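Local coordinates for protein UspA1 (Moraxella catarrhalis, PDB 3PR7) that mediates adhesion of the bacterium as a trimeric surface adhesin, with binding to fibronectin and the receptor CEACAM1 that responds to mechanical force, at residues 26-32 against 42-47; 47-53 against 62-67; 190-194 against 206-210. All coordinates share one frame. Residues are numbered along the deposited sequence.

Contact 1 of 3, residues 26-32 against 42-47; sequences NGTYLTI and GRYSTI
Successive coils of the trimeric, YadA-like left-handed parallel beta-roll stack here through the corner that joins one sheet to the next. The register is exact, Gly27 to Gly42 through Ile32 to Ile47, with CA atoms 4.8 to 5.0 Å apart, an offset of fifteen residues. Both segments turn at the glycine, run extended through Thr28 and Arg43, kink at Tyr29 (phi/psi 51/38) and Tyr44 (64/27), then straighten into parallel strands 31-32 and 46-47. Backbone hydrogen bonds lie on both sides of the kink: Thr28 N to Gly42 O 3.1 Å, Tyr44 N to Thr28 O 3.0 Å, Thr31 N to Ser45 O 3.0 Å and Ile47 N to Thr31 O 2.8 Å. Both tyrosines are m at chi1, with chi2 -73° and -77°, so the ring planes differ by 8°, but the rings are slid apart and barely overlap, centroids 5.1 Å apart. On the other face from the threonines, Ile32 and Ile47 repeat in the interior. Thr46 OG1, hydrogen-bonded to Ser64 of the second subunit, lies 3.2 Å from Thr31 OG1.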
# COMPACT_ATOMS: atom_id res chain seq x y z
N ASN A 26 -12.13 37.80 22.44
CA ASN A 26 -13.50 38.22 22.17
C ASN A 26 -14.46 37.05 22.38
O ASN A 26 -14.94 36.43 21.42
CB ASN A 26 -13.60 38.78 20.74
CG ASN A 26 -14.95 39.42 20.44
OD1 ASN A 26 -15.67 39.84 21.34
ND2 ASN A 26 -15.29 39.49 19.15
N GLY A 27 -14.72 36.73 23.64
CA GLY A 27 -15.57 35.60 24.00
C GLY A 27 -15.41 35.15 25.44
O GLY A 27 -15.02 35.94 26.31
N THR A 28 -15.70 33.88 25.69
CA THR A 28 -15.74 33.33 27.05
C THR A 28 -14.72 32.21 27.23
O THR A 28 -14.54 31.37 26.35
CB THR A 28 -17.16 32.82 27.38
OG1 THR A 28 -18.13 33.78 26.97
CG2 THR A 28 -17.33 32.57 28.87
N TYR A 29 -14.05 32.21 28.39
CA TYR A 29 -13.05 31.20 28.76
C TYR A 29 -11.97 30.95 27.71
O TYR A 29 -11.53 29.82 27.50
CB TYR A 29 -13.71 29.88 29.18
CG TYR A 29 -14.56 29.97 30.43
CD1 TYR A 29 -13.97 30.11 31.69
CD2 TYR A 29 -15.95 29.92 30.36
CE1 TYR A 29 -14.75 30.20 32.84
CE2 TYR A 29 -16.74 30.01 31.50
CZ TYR A 29 -16.13 30.15 32.74
OH TYR A 29 -16.91 30.24 33.87
N LEU A 30 -11.54 32.03 27.05
CA LEU A 30 -10.45 31.97 26.09
C LEU A 30 -9.12 32.07 26.83
O LEU A 30 -9.07 32.62 27.93
CB LEU A 30 -10.56 33.09 25.06
CG LEU A 30 -11.90 33.26 24.34
CD1 LEU A 30 -11.98 34.55 23.54
CD2 LEU A 30 -12.33 32.05 23.51
N THR A 31 -8.06 31.52 26.25
CA THR A 31 -6.73 31.61 26.83
C THR A 31 -5.64 31.84 25.80
O THR A 31 -5.60 31.18 24.75
CB THR A 31 -6.36 30.37 27.68
OG1 THR A 31 -6.81 29.18 27.03
CG2 THR A 31 -7.01 30.45 29.04
N ILE A 32 -4.76 32.79 26.09
CA ILE A 32 -3.54 33.00 25.32
C ILE A 32 -2.36 32.95 26.29
O ILE A 32 -2.26 33.77 27.20
CB ILE A 32 -3.57 34.34 24.53
CG1 ILE A 32 -4.80 34.40 23.62
CG2 ILE A 32 -2.28 34.50 23.72
CD1 ILE A 32 -4.97 35.69 22.85
N GLY A 42 -14.97 33.16 20.25
CA GLY A 42 -15.82 32.02 20.58
C GLY A 42 -15.77 31.66 22.05
O GLY A 42 -15.74 32.53 22.91
N ARG A 43 -15.78 30.36 22.33
CA ARG A 43 -15.75 29.85 23.70
C ARG A 43 -14.75 28.71 23.87
O ARG A 43 -14.69 27.81 23.03
CB ARG A 43 -17.15 29.41 24.15
CG ARG A 43 -18.07 30.56 24.52
CD ARG A 43 -19.09 30.16 25.60
NE ARG A 43 -20.34 29.64 25.04
CZ ARG A 43 -20.64 28.35 24.92
NH1 ARG A 43 -19.79 27.41 25.32
NH2 ARG A 43 -21.81 28.00 24.40
N TYR A 44 -13.98 28.77 24.95
CA TYR A 44 -13.06 27.69 25.36
C TYR A 44 -11.92 27.41 24.38
O TYR A 44 -11.40 26.29 24.33
CB TYR A 44 -13.84 26.40 25.66
CG TYR A 44 -14.86 26.55 26.76
CD1 TYR A 44 -14.47 26.58 28.10
CD2 TYR A 44 -16.22 26.67 26.46
CE1 TYR A 44 -15.41 26.72 29.12
CE2 TYR A 44 -17.17 26.81 27.48
CZ TYR A 44 -16.75 26.84 28.80
OH TYR A 44 -17.68 26.98 29.81
N SER A 45 -11.52 28.42 23.62
CA SER A 45 -10.42 28.29 22.67
C SER A 45 -9.10 28.69 23.31
O SER A 45 -9.08 29.44 24.28
CB SER A 45 -10.70 29.11 21.42
OG SER A 45 -11.83 28.59 20.73
N THR A 46 -8.00 28.17 22.77
CA THR A 46 -6.68 28.28 23.40
C THR A 46 -5.56 28.50 22.39
O THR A 46 -5.50 27.83 21.36
CB THR A 46 -6.36 27.01 24.23
OG1 THR A 46 -7.45 26.70 25.10
CG2 THR A 46 -5.08 27.19 25.05
N ILE A 47 -4.67 29.43 22.71
CA ILE A 47 -3.40 29.60 22.00
C ILE A 47 -2.28 29.57 23.02
O ILE A 47 -2.25 30.39 23.94
CB ILE A 47 -3.35 30.93 21.20
CG1 ILE A 47 -4.45 30.95 20.14
CG2 ILE A 47 -1.98 31.12 20.56
CD1 ILE A 47 -4.57 32.26 19.40

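Contact 2 of 3, residues 47-53 against 62-67; sequences IGGGLFN and IGSGGY
Gly65 O accepts two hydrogen bonds, from Leu51 N at 3.0 Å and from Asn53 ND2 at 3.0 Å; the same ND2 also makes a weak bond to Gly49 O within its own segment. Tyr67 N donates to Leu51 O (2.8 Å) and Gly48 N to Ile62 O (2.9 Å), while Asn53 OD1 is taken by the backbone N of Asn68. These bonds join glycine-rich turns on neighbouring coils of the left-handed parallel beta-roll, where the chain leaves strands 46-47 and 61-62. Ile47 pairs in parallel with Ile62, CA atoms 4.8 Å apart, and Leu51 CA lies 4.7 Å from Gly66 CA in a single bridge. A CB on Gly50 (phi/psi 97/-147) would clash with Gly65 O. Phe52 (55/38) and Tyr67 (58/28) kink alike, both m at chi1; their ring planes lie 10° apart but are slid so that they barely overlap, centroids 5.7 Å apart, and Leu51 O lies over one face of Tyr67. Ser64 OG, chi1 170°, hydrogen-bonds Thr46 OG1 of the third subunit.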
# COMPACT_ATOMS: atom_id res chain seq x y z
N ILE A 47 -4.67 29.43 22.71
CA ILE A 47 -3.40 29.60 22.00
C ILE A 47 -2.28 29.57 23.02
O ILE A 47 -2.25 30.39 23.94
CB ILE A 47 -3.35 30.93 21.20
CG1 ILE A 47 -4.45 30.95 20.14
CG2 ILE A 47 -1.98 31.12 20.56
CD1 ILE A 47 -4.57 32.26 19.40
N GLY A 48 -1.38 28.60 22.88
CA GLY A 48 -0.26 28.42 23.81
C GLY A 48 0.72 29.58 23.83
O GLY A 48 1.34 29.86 24.86
N GLY A 49 0.85 30.25 22.69
CA GLY A 49 1.79 31.36 22.52
C GLY A 49 2.15 31.50 21.06
O GLY A 49 1.43 31.01 20.19
N GLY A 50 3.27 32.16 20.78
CA GLY A 50 3.71 32.35 19.41
C GLY A 50 3.32 33.69 18.84
O GLY A 50 3.25 34.69 19.56
N LEU A 51 3.06 33.73 17.54
CA LEU A 51 2.86 34.99 16.84
C LEU A 51 1.77 34.92 15.77
O LEU A 51 1.78 34.03 14.92
CB LEU A 51 4.19 35.47 16.23
CG LEU A 51 4.01 36.77 15.44
CD1 LEU A 51 3.92 38.03 16.29
CD2 LEU A 51 4.90 36.91 14.24
N PHE A 52 0.84 35.88 15.82
CA PHE A 52 -0.25 36.02 14.84
C PHE A 52 -1.12 34.78 14.64
O PHE A 52 -1.55 34.48 13.52
CB PHE A 52 0.27 36.54 13.50
CG PHE A 52 0.34 38.03 13.42
CD1 PHE A 52 -0.83 38.78 13.33
CD2 PHE A 52 1.56 38.68 13.43
CE1 PHE A 52 -0.78 40.17 13.26
CE2 PHE A 52 1.63 40.07 13.36
CZ PHE A 52 0.45 40.82 13.28
N ASN A 53 -1.39 34.08 15.73
CA ASN A 53 -2.26 32.91 15.69
C ASN A 53 -3.71 33.30 15.95
O ASN A 53 -4.00 34.12 16.82
CB ASN A 53 -1.77 31.85 16.68
CG ASN A 53 -0.38 31.31 16.33
OD1 ASN A 53 -0.12 30.95 15.18
ND2 ASN A 53 0.50 31.25 17.32
N ILE A 62 -4.56 26.03 19.29
CA ILE A 62 -3.28 26.24 18.62
C ILE A 62 -2.16 26.11 19.65
O ILE A 62 -2.11 26.87 20.62
CB ILE A 62 -3.19 27.61 17.89
CG1 ILE A 62 -4.17 27.64 16.71
CG2 ILE A 62 -1.77 27.86 17.38
CD1 ILE A 62 -4.27 28.98 16.02
N GLY A 63 -1.28 25.13 19.43
CA GLY A 63 -0.13 24.90 20.32
C GLY A 63 0.79 26.11 20.40
O GLY A 63 1.09 26.60 21.49
N SER A 64 1.23 26.59 19.23
CA SER A 64 2.08 27.78 19.11
C SER A 64 2.46 28.01 17.64
O SER A 64 1.65 27.80 16.75
CB SER A 64 3.33 27.66 20.00
OG SER A 64 4.27 28.69 19.74
N GLY A 65 3.69 28.45 17.41
CA GLY A 65 4.16 28.77 16.06
C GLY A 65 3.66 30.12 15.59
O GLY A 65 3.35 30.99 16.41
N GLY A 66 3.57 30.29 14.28
CA GLY A 66 3.18 31.56 13.71
C GLY A 66 2.12 31.49 12.63
O GLY A 66 2.09 30.54 11.84
N TYR A 67 1.25 32.49 12.60
CA TYR A 67 0.29 32.72 11.51
C TYR A 67 -0.65 31.54 11.26
O TYR A 67 -1.13 31.34 10.13
CB TYR A 67 1.03 33.12 10.22
CG TYR A 67 2.07 34.19 10.43
CD1 TYR A 67 1.73 35.54 10.39
CD2 TYR A 67 3.40 33.86 10.69
CE1 TYR A 67 2.68 36.53 10.59
CE2 TYR A 67 4.36 34.84 10.89
CZ TYR A 67 4.00 36.17 10.84
OH TYR A 67 4.95 37.14 11.03

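Contact 3 of 3, residues 190-194 against 206-210; sequences GENSV and QQNVF
Three hydrogen bonds hold 190-194 to 206-210: Val194 N to Val209 O at 2.9 Å, Val209 N to Ser193 OG at 3.0 Å, and Asn208 N to Glu191 O at 3.1 Å. Ser193, chi1 -73°, thus puts its hydroxyl where the backbone of Val209 needs an acceptor, and the same OG donates to Glu191 O at 3.3 Å, so that one carbonyl receives both Asn208 N and the serine. CA-H...O contacts supplement these bonds, Gly190 CA to Gln206 O at 3.4 Å and Asn208 CA to Asn192 O at 3.3 Å. Gly190 sits so close to Gln206 O that a CB there would fall 2.0 Å from it. Both segments kink at an asparagine in the left-handed helical region, Asn192 at 46/54 and Asn208 at 52/46, before entering parallel strands 194-196 and 210-212. This kinked corner between stacked coils belongs to the left-handed parallel beta-roll of YadA-like heads, and 190-194 lies within a YadA head repeat. The offset is sixteen residues at Ser193 with Val209 and Val194 with Phe210 (CA atoms 4.8 Å apart in each pair), but seventeen at Gly190 with Gln207 (CA atoms 5.0 Å apart). Asn192 OD1 is engaged by Asn178 of the preceding coil; Gln206 NE2 bonds the carbonyls of Ala221 and Thr218, and its OE1 takes Lys203 N. On the apolar side, Val194 CG2 meets Phe210 CD1 at 3.7 Å, and Val194 and Phe210 pack against Ile196 and Gly213 of the second subunit. Val209 touches Val202 of strand 200-202, as does Ser193.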
# COMPACT_ATOMS: atom_id res chain seq x y z
N GLY A 190 -9.58 2.72 -17.29
CA GLY A 190 -10.63 1.74 -17.56
C GLY A 190 -11.08 1.05 -16.29
O GLY A 190 -10.25 0.72 -15.43
N GLU A 191 -12.39 0.82 -16.18
CA GLU A 191 -12.99 0.23 -14.97
C GLU A 191 -12.41 -1.12 -14.60
O GLU A 191 -12.11 -1.93 -15.48
CB GLU A 191 -14.49 0.00 -15.15
CG GLU A 191 -15.29 1.21 -15.35
CD GLU A 191 -16.25 1.55 -14.21
OE1 GLU A 191 -17.47 1.31 -14.39
OE2 GLU A 191 -15.80 2.14 -13.16
N ASN A 192 -12.29 -1.34 -13.30
CA ASN A 192 -11.86 -2.62 -12.73
C ASN A 192 -10.65 -3.21 -13.42
O ASN A 192 -10.67 -4.36 -13.88
CB ASN A 192 -13.02 -3.63 -12.72
CG ASN A 192 -14.22 -3.14 -11.94
OD1 ASN A 192 -14.11 -2.83 -10.75
ND2 ASN A 192 -15.36 -3.06 -12.60
N SER A 193 -9.59 -2.41 -13.50
CA SER A 193 -8.35 -2.83 -14.14
C SER A 193 -7.18 -2.69 -13.19
O SER A 193 -7.24 -1.94 -12.21
CB SER A 193 -8.12 -2.04 -15.43
OG SER A 193 -9.01 -2.47 -16.45
N VAL A 194 -6.11 -3.42 -13.48
CA VAL A 194 -4.93 -3.46 -12.62
C VAL A 194 -3.68 -3.37 -13.49
O VAL A 194 -3.58 -4.05 -14.52
CB VAL A 194 -4.88 -4.76 -11.78
CG1 VAL A 194 -3.59 -4.84 -10.97
CG2 VAL A 194 -6.09 -4.87 -10.86
N GLN A 206 -11.39 0.34 -22.01
CA GLN A 206 -10.72 -0.95 -21.90
C GLN A 206 -10.97 -1.44 -20.48
O GLN A 206 -10.29 -1.03 -19.55
CB GLN A 206 -9.21 -0.83 -22.16
CG GLN A 206 -8.83 -0.26 -23.52
CD GLN A 206 -7.35 -0.41 -23.81
OE1 GLN A 206 -6.57 0.53 -23.65
NE2 GLN A 206 -6.94 -1.61 -24.22
N GLN A 207 -11.97 -2.30 -20.33
CA GLN A 207 -12.38 -2.76 -19.01
C GLN A 207 -11.77 -4.11 -18.65
O GLN A 207 -11.40 -4.88 -19.54
CB GLN A 207 -13.91 -2.85 -18.94
CG GLN A 207 -14.61 -1.51 -18.96
CD GLN A 207 -16.10 -1.64 -19.17
OE1 GLN A 207 -16.56 -2.21 -20.16
NE2 GLN A 207 -16.88 -1.10 -18.24
N ASN A 208 -11.66 -4.37 -17.35
CA ASN A 208 -11.21 -5.66 -16.84
C ASN A 208 -9.89 -6.15 -17.43
O ASN A 208 -9.75 -7.31 -17.80
CB ASN A 208 -12.30 -6.73 -17.01
CG ASN A 208 -13.56 -6.40 -16.23
OD1 ASN A 208 -14.64 -6.32 -16.80
ND2 ASN A 208 -13.42 -6.21 -14.92
N VAL A 209 -8.92 -5.24 -17.49
CA VAL A 209 -7.60 -5.56 -18.04
C VAL A 209 -6.59 -5.68 -16.90
O VAL A 209 -6.54 -4.83 -16.02
CB VAL A 209 -7.16 -4.51 -19.09
CG1 VAL A 209 -5.68 -4.63 -19.41
CG2 VAL A 209 -8.00 -4.63 -20.36
N PHE A 210 -5.79 -6.73 -16.94
CA PHE A 210 -4.81 -6.98 -15.88
C PHE A 210 -3.41 -7.05 -16.46
O PHE A 210 -3.13 -7.83 -17.37
CB PHE A 210 -5.18 -8.25 -15.12
CG PHE A 210 -6.53 -8.18 -14.48
CD1 PHE A 210 -6.69 -7.69 -13.19
CD2 PHE A 210 -7.67 -8.58 -15.18
CE1 PHE A 210 -7.94 -7.61 -12.60
CE2 PHE A 210 -8.92 -8.50 -14.60
CZ PHE A 210 -9.06 -8.02 -13.31

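How the contacts relate
Contacts 1 and 2 share one coil, 42-53, stacked in contact 1 on the coil before it and in contact 2 on the coil after it. Ile47 is common to both, their centres lie 13 Å apart, and Thr46 O to Ile62 N at 2.9 Å is a probable hydrogen bond between them. Contact 3 is the related corner much farther along the roll, about 43 Å from contact 1 and 40 Å from contact 2 between nearest atoms. Contact 2 is the most buried; its backbone bonds come from glycine-rich segments, with Asn53 ND2 as side-chain donor. Contacts 1 and 3 are partly buried and both touch the second subunit, whereas contact 2 meets the third. Tyrosines at the kink in contact 1 are replaced by asparagines in contact 3, where Ser193 OG accepts from Val209 N.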